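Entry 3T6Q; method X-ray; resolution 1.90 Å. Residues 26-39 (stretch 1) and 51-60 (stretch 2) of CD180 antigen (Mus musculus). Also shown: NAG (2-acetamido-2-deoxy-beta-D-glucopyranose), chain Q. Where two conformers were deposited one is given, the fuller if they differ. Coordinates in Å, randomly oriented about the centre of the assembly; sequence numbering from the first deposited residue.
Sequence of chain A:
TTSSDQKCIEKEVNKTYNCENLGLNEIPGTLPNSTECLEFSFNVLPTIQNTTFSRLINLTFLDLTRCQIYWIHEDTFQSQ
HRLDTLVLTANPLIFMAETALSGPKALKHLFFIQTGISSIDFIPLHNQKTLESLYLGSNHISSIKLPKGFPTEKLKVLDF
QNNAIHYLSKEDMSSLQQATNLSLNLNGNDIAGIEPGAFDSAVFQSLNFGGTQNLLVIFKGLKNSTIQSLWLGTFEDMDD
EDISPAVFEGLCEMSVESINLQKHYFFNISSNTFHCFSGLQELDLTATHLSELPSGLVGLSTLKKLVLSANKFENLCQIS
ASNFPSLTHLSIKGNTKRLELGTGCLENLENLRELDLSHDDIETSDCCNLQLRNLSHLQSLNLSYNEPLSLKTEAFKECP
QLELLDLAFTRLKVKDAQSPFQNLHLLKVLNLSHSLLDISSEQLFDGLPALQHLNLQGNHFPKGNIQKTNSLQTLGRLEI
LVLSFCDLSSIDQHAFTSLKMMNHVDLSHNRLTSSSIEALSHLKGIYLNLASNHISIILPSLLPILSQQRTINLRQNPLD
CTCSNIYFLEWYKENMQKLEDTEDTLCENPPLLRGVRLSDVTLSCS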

# COMPACT_ATOMS: atom_id res chain seq x y z
N GLU A 26 21.54 -6.71 -13.99
CA GLU A 26 22.40 -5.56 -14.29
C GLU A 26 22.15 -5.17 -15.73
O GLU A 26 21.58 -5.94 -16.50
CB GLU A 26 23.88 -5.93 -14.11
CG GLU A 26 24.33 -7.06 -15.02
CD GLU A 26 25.78 -7.49 -14.78
OE1 GLU A 26 26.44 -7.90 -15.76
OE2 GLU A 26 26.26 -7.42 -13.62
N ILE A 27 22.60 -3.99 -16.12
CA ILE A 27 22.47 -3.58 -17.51
C ILE A 27 23.41 -4.41 -18.38
O ILE A 27 24.58 -4.51 -18.06
CB ILE A 27 22.77 -2.08 -17.66
CG1 ILE A 27 21.63 -1.29 -17.05
CG2 ILE A 27 22.97 -1.68 -19.12
CD1 ILE A 27 22.04 0.12 -16.72
N PRO A 28 22.91 -5.02 -19.46
CA PRO A 28 23.79 -5.88 -20.24
C PRO A 28 24.98 -5.13 -20.85
O PRO A 28 24.85 -3.98 -21.29
CB PRO A 28 22.87 -6.41 -21.34
CG PRO A 28 21.53 -6.43 -20.68
CD PRO A 28 21.50 -5.17 -19.88
N GLY A 29 26.14 -5.78 -20.84
CA GLY A 29 27.35 -5.16 -21.35
C GLY A 29 27.25 -4.89 -22.84
O GLY A 29 27.91 -4.01 -23.35
N THR A 30 26.40 -5.65 -23.54
CA THR A 30 26.21 -5.45 -24.97
C THR A 30 25.37 -4.23 -25.38
O THR A 30 25.25 -3.96 -26.58
CB THR A 30 25.59 -6.70 -25.64
OG1 THR A 30 24.35 -7.02 -25.01
CG2 THR A 30 26.53 -7.90 -25.55
N LEU A 31 24.78 -3.50 -24.44
CA LEU A 31 23.99 -2.29 -24.80
C LEU A 31 24.93 -1.14 -25.05
O LEU A 31 25.75 -0.83 -24.18
CB LEU A 31 22.98 -1.86 -23.71
CG LEU A 31 21.81 -2.76 -23.30
CD1 LEU A 31 21.07 -2.10 -22.13
CD2 LEU A 31 20.85 -3.05 -24.45
N PRO A 32 24.79 -0.47 -26.21
CA PRO A 32 25.72 0.61 -26.58
C PRO A 32 25.63 1.82 -25.66
O PRO A 32 24.58 2.10 -25.07
CB PRO A 32 25.28 0.97 -28.01
CG PRO A 32 23.84 0.56 -28.07
CD PRO A 32 23.79 -0.71 -27.27
N ASN A 33 26.75 2.53 -25.54
CA ASN A 33 26.85 3.73 -24.71
C ASN A 33 25.95 4.86 -25.21
O ASN A 33 25.65 5.81 -24.47
CB ASN A 33 28.30 4.22 -24.69
CG ASN A 33 29.20 3.33 -23.84
OD1 ASN A 33 28.74 2.61 -22.95
ND2 ASN A 33 30.51 3.39 -24.12
N SER A 34 25.55 4.74 -26.46
CA SER A 34 24.70 5.70 -27.12
C SER A 34 23.19 5.48 -26.87
O SER A 34 22.38 6.29 -27.31
CB SER A 34 24.94 5.63 -28.62
OG SER A 34 24.64 4.31 -29.03
N THR A 35 22.81 4.37 -26.22
CA THR A 35 21.38 4.10 -25.91
C THR A 35 20.70 5.32 -25.31
O THR A 35 21.19 5.92 -24.35
CB THR A 35 21.23 2.92 -24.93
OG1 THR A 35 21.88 1.78 -25.49
CG2 THR A 35 19.72 2.61 -24.69
N GLU A 36 19.58 5.72 -25.90
CA GLU A 36 18.77 6.82 -25.38
C GLU A 36 17.45 6.39 -24.73
O GLU A 36 16.99 7.03 -23.79
CB GLU A 36 18.49 7.80 -26.49
CG GLU A 36 19.74 8.51 -26.97
CD GLU A 36 19.53 9.40 -28.16
OE1 GLU A 36 18.37 9.53 -28.63
OE2 GLU A 36 20.54 9.97 -28.62
N CYS A 37 16.87 5.29 -25.21
CA CYS A 37 15.57 4.83 -24.68
C CYS A 37 15.65 3.37 -24.27
O CYS A 37 15.73 2.49 -25.12
CB CYS A 37 14.44 5.05 -25.71
SG CYS A 37 14.31 6.74 -26.34
N LEU A 38 15.62 3.13 -22.95
CA LEU A 38 15.79 1.81 -22.37
C LEU A 38 14.51 1.36 -21.63
O LEU A 38 14.09 1.98 -20.65
CB LEU A 38 16.99 1.80 -21.40
CG LEU A 38 17.38 0.37 -20.97
CD1 LEU A 38 17.64 -0.53 -22.17
CD2 LEU A 38 18.55 0.33 -20.00
N GLU A 39 13.90 0.30 -22.14
CA GLU A 39 12.68 -0.29 -21.55
C GLU A 39 13.18 -1.49 -20.79
O GLU A 39 13.52 -2.52 -21.38
CB GLU A 39 11.74 -0.71 -22.69
CG GLU A 39 11.61 0.42 -23.71
CD GLU A 39 10.70 0.09 -24.88
OE1 GLU A 39 10.30 -1.07 -25.04
OE2 GLU A 39 10.39 1.02 -25.65
C1 NAG Q . 31.56 2.67 -23.43
C2 NAG Q . 32.71 3.09 -24.36
C3 NAG Q . 34.10 3.17 -23.71
C4 NAG Q . 34.10 3.45 -22.21
C5 NAG Q . 32.90 2.81 -21.51
C6 NAG Q . 32.81 3.18 -20.03
C7 NAG Q . 32.77 2.67 -26.75
C8 NAG Q . 32.86 1.64 -27.84
N2 NAG Q . 32.79 2.20 -25.50
O3 NAG Q . 34.83 4.18 -24.38
O4 NAG Q . 35.28 2.94 -21.64
O5 NAG Q . 31.73 3.27 -22.17
O6 NAG Q . 32.25 4.47 -19.90
O7 NAG Q . 32.66 3.87 -27.02
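Stretch 2 51-60: TTFSRLINLT

Where two irregular segments of a chain meet without a continuous backbone ladder, a few side chains and ordered waters can satisfy their peptide groups, while apolar side chains fill the remaining space. Residues 26-39 and 51-60 of mouse CD180 antigen illustrate the principle well.

The strongest polar feature is the guanidinium of Arg55. The side chain leaves the backbone sideways with chi1 at p and then extends through two t torsions, which carries its end to the turn of stretch 1. There NH2 donates to Leu31 O at 2.7 Å, and NH1 donates to the same Leu31 O at 2.8 Å, so that one carbonyl is held in a fork between two nitrogens. NH2 also donates to Asn33 OD1 at 2.8 Å. Both acceptors lie near the plane of the guanidinium, where its N-H bonds point. Pro28 O also lies close to its plane, 2.8 Å from Arg55 NH1. The type I turn from Pro28 to Leu31, closed by Leu31 N to Pro28 O at 3.2 Å, gathers these carbonyls around the cation. Asn33 serves a second purpose: its ND2 is bonded covalently to NAG C1 at 1.4 Å, leaving OD1 as the acceptor for the arginine.

At the far end, backbone meets backbone directly. Thr60 N donates to Glu36 O at 2.7 Å, and the same oxygen receives a CA-H...O contact from Leu59 CA at 3.5 Å. A matching contact runs from Glu36 CA to Asn58 O, also 3.5 Å. These contacts need close approach, and the CA atoms of Glu36 and Leu59 are indeed only 4.0 Å apart.

Elsewhere water bridges the gap. One molecule accepts from Ile27 N and donates to Thr52 O, both at 2.8 Å; another accepts from Arg55 NE at 2.9 Å and donates to Ile27 O at 3.0 Å. A third donates to Asn33 O at 2.6 Å and Thr35 O at 2.7 Å while accepting from Asn58 N at 3.0 Å. A fourth links Asn58 ND2 to Ser34 O and to Glu36 OE2.

The two stretches run in the same sense: the register passes from Asn33 beside Leu56 to Glu36 beside Leu59. Stretch 2 has no regular helix or strand from Ser54 onward, and advances through type I turns, Phe53 to Leu56 and Leu56 to Leu59, whereas stretch 1 becomes a strand at Cys37.

Beneath the polar contacts lies the apolar layer. Ile27 points toward stretch 2, and its CD1 lies 3.7 Å from Leu56 CD1, near the ring of Phe53. Leu38, also directed toward stretch 2, places CD2 4.0 Å from Leu56 CD1 and CB 4.0 Å from Leu59 CD2. Leu56 thus meets residues from both ends of stretch 1. Altogether the pairing buries 778 Å², counting both sides.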

# COMPACT_ATOMS: atom_id res chain seq x y z
N THR A 51 26.80 2.75 -9.42
CA THR A 51 27.40 1.95 -10.49
C THR A 51 26.40 1.31 -11.48
O THR A 51 26.80 0.75 -12.52
CB THR A 51 28.23 0.81 -9.89
OG1 THR A 51 27.43 0.14 -8.91
CG2 THR A 51 29.49 1.37 -9.20
N THR A 52 25.12 1.35 -11.17
CA THR A 52 24.15 0.58 -11.96
C THR A 52 24.01 1.09 -13.40
O THR A 52 23.98 0.30 -14.36
CB THR A 52 22.77 0.61 -11.28
OG1 THR A 52 22.92 0.19 -9.92
CG2 THR A 52 21.79 -0.28 -12.06
N PHE A 53 23.94 2.42 -13.55
CA PHE A 53 23.61 3.01 -14.87
C PHE A 53 24.74 3.91 -15.43
O PHE A 53 24.56 4.55 -16.47
CB PHE A 53 22.30 3.84 -14.76
CG PHE A 53 21.08 3.05 -14.26
CD1 PHE A 53 20.51 3.35 -13.02
CD2 PHE A 53 20.51 2.03 -15.02
CE1 PHE A 53 19.42 2.62 -12.55
CE2 PHE A 53 19.40 1.29 -14.55
CZ PHE A 53 18.86 1.59 -13.32
N SER A 54 25.87 4.00 -14.72
CA SER A 54 26.82 5.10 -14.96
C SER A 54 27.40 5.19 -16.38
O SER A 54 27.76 6.28 -16.81
CB SER A 54 27.94 5.14 -13.91
OG SER A 54 28.64 3.92 -13.91
N ARG A 55 27.44 4.09 -17.14
CA ARG A 55 27.95 4.23 -18.51
C ARG A 55 26.93 4.72 -19.56
O ARG A 55 27.31 5.16 -20.64
CB ARG A 55 28.69 2.96 -18.95
CG ARG A 55 27.78 1.83 -19.30
CD ARG A 55 28.61 0.71 -19.88
NE ARG A 55 27.76 -0.42 -20.20
CZ ARG A 55 27.15 -0.58 -21.36
NH1 ARG A 55 26.39 -1.64 -21.56
NH2 ARG A 55 27.31 0.32 -22.32
N LEU A 56 25.62 4.66 -19.23
CA LEU A 56 24.54 5.06 -20.15
C LEU A 56 24.26 6.57 -20.03
O LEU A 56 23.23 7.03 -19.50
CB LEU A 56 23.28 4.20 -19.92
CG LEU A 56 23.51 2.70 -20.08
CD1 LEU A 56 22.20 1.91 -19.94
CD2 LEU A 56 24.19 2.34 -21.41
N ILE A 57 25.22 7.35 -20.54
CA ILE A 57 25.22 8.79 -20.31
C ILE A 57 24.14 9.52 -21.15
O ILE A 57 23.76 10.65 -20.83
CB ILE A 57 26.61 9.41 -20.63
CG1 ILE A 57 27.03 9.04 -22.06
CG2 ILE A 57 27.65 8.99 -19.58
CD1 ILE A 57 28.26 9.80 -22.53
N ASN A 58 23.70 8.87 -22.22
CA ASN A 58 22.78 9.50 -23.16
C ASN A 58 21.28 9.12 -22.98
O ASN A 58 20.47 9.43 -23.85
CB ASN A 58 23.21 9.18 -24.59
CG ASN A 58 24.28 10.15 -25.13
OD1 ASN A 58 24.79 11.00 -24.42
ND2 ASN A 58 24.55 10.04 -26.41
N LEU A 59 20.93 8.44 -21.88
CA LEU A 59 19.52 8.04 -21.64
C LEU A 59 18.63 9.27 -21.58
O LEU A 59 18.95 10.24 -20.85
CB LEU A 59 19.37 7.25 -20.33
CG LEU A 59 19.95 5.82 -20.30
CD1 LEU A 59 19.78 5.17 -18.92
CD2 LEU A 59 19.37 4.96 -21.42
N THR A 60 17.55 9.26 -22.36
CA THR A 60 16.50 10.27 -22.18
C THR A 60 15.20 9.66 -21.57
O THR A 60 14.38 10.38 -21.01
CB THR A 60 16.16 10.99 -23.51
OG1 THR A 60 15.59 10.04 -24.42
CG2 THR A 60 17.46 11.55 -24.18
O HOH W 1 24.04 -2.54 -14.26
O HOH W 2 26.54 -2.30 -18.41
O HOH W 3 23.52 5.98 -22.95
O HOH W 4 22.92 8.84 -27.99
O HOH W 5 16.06 10.65 -27.05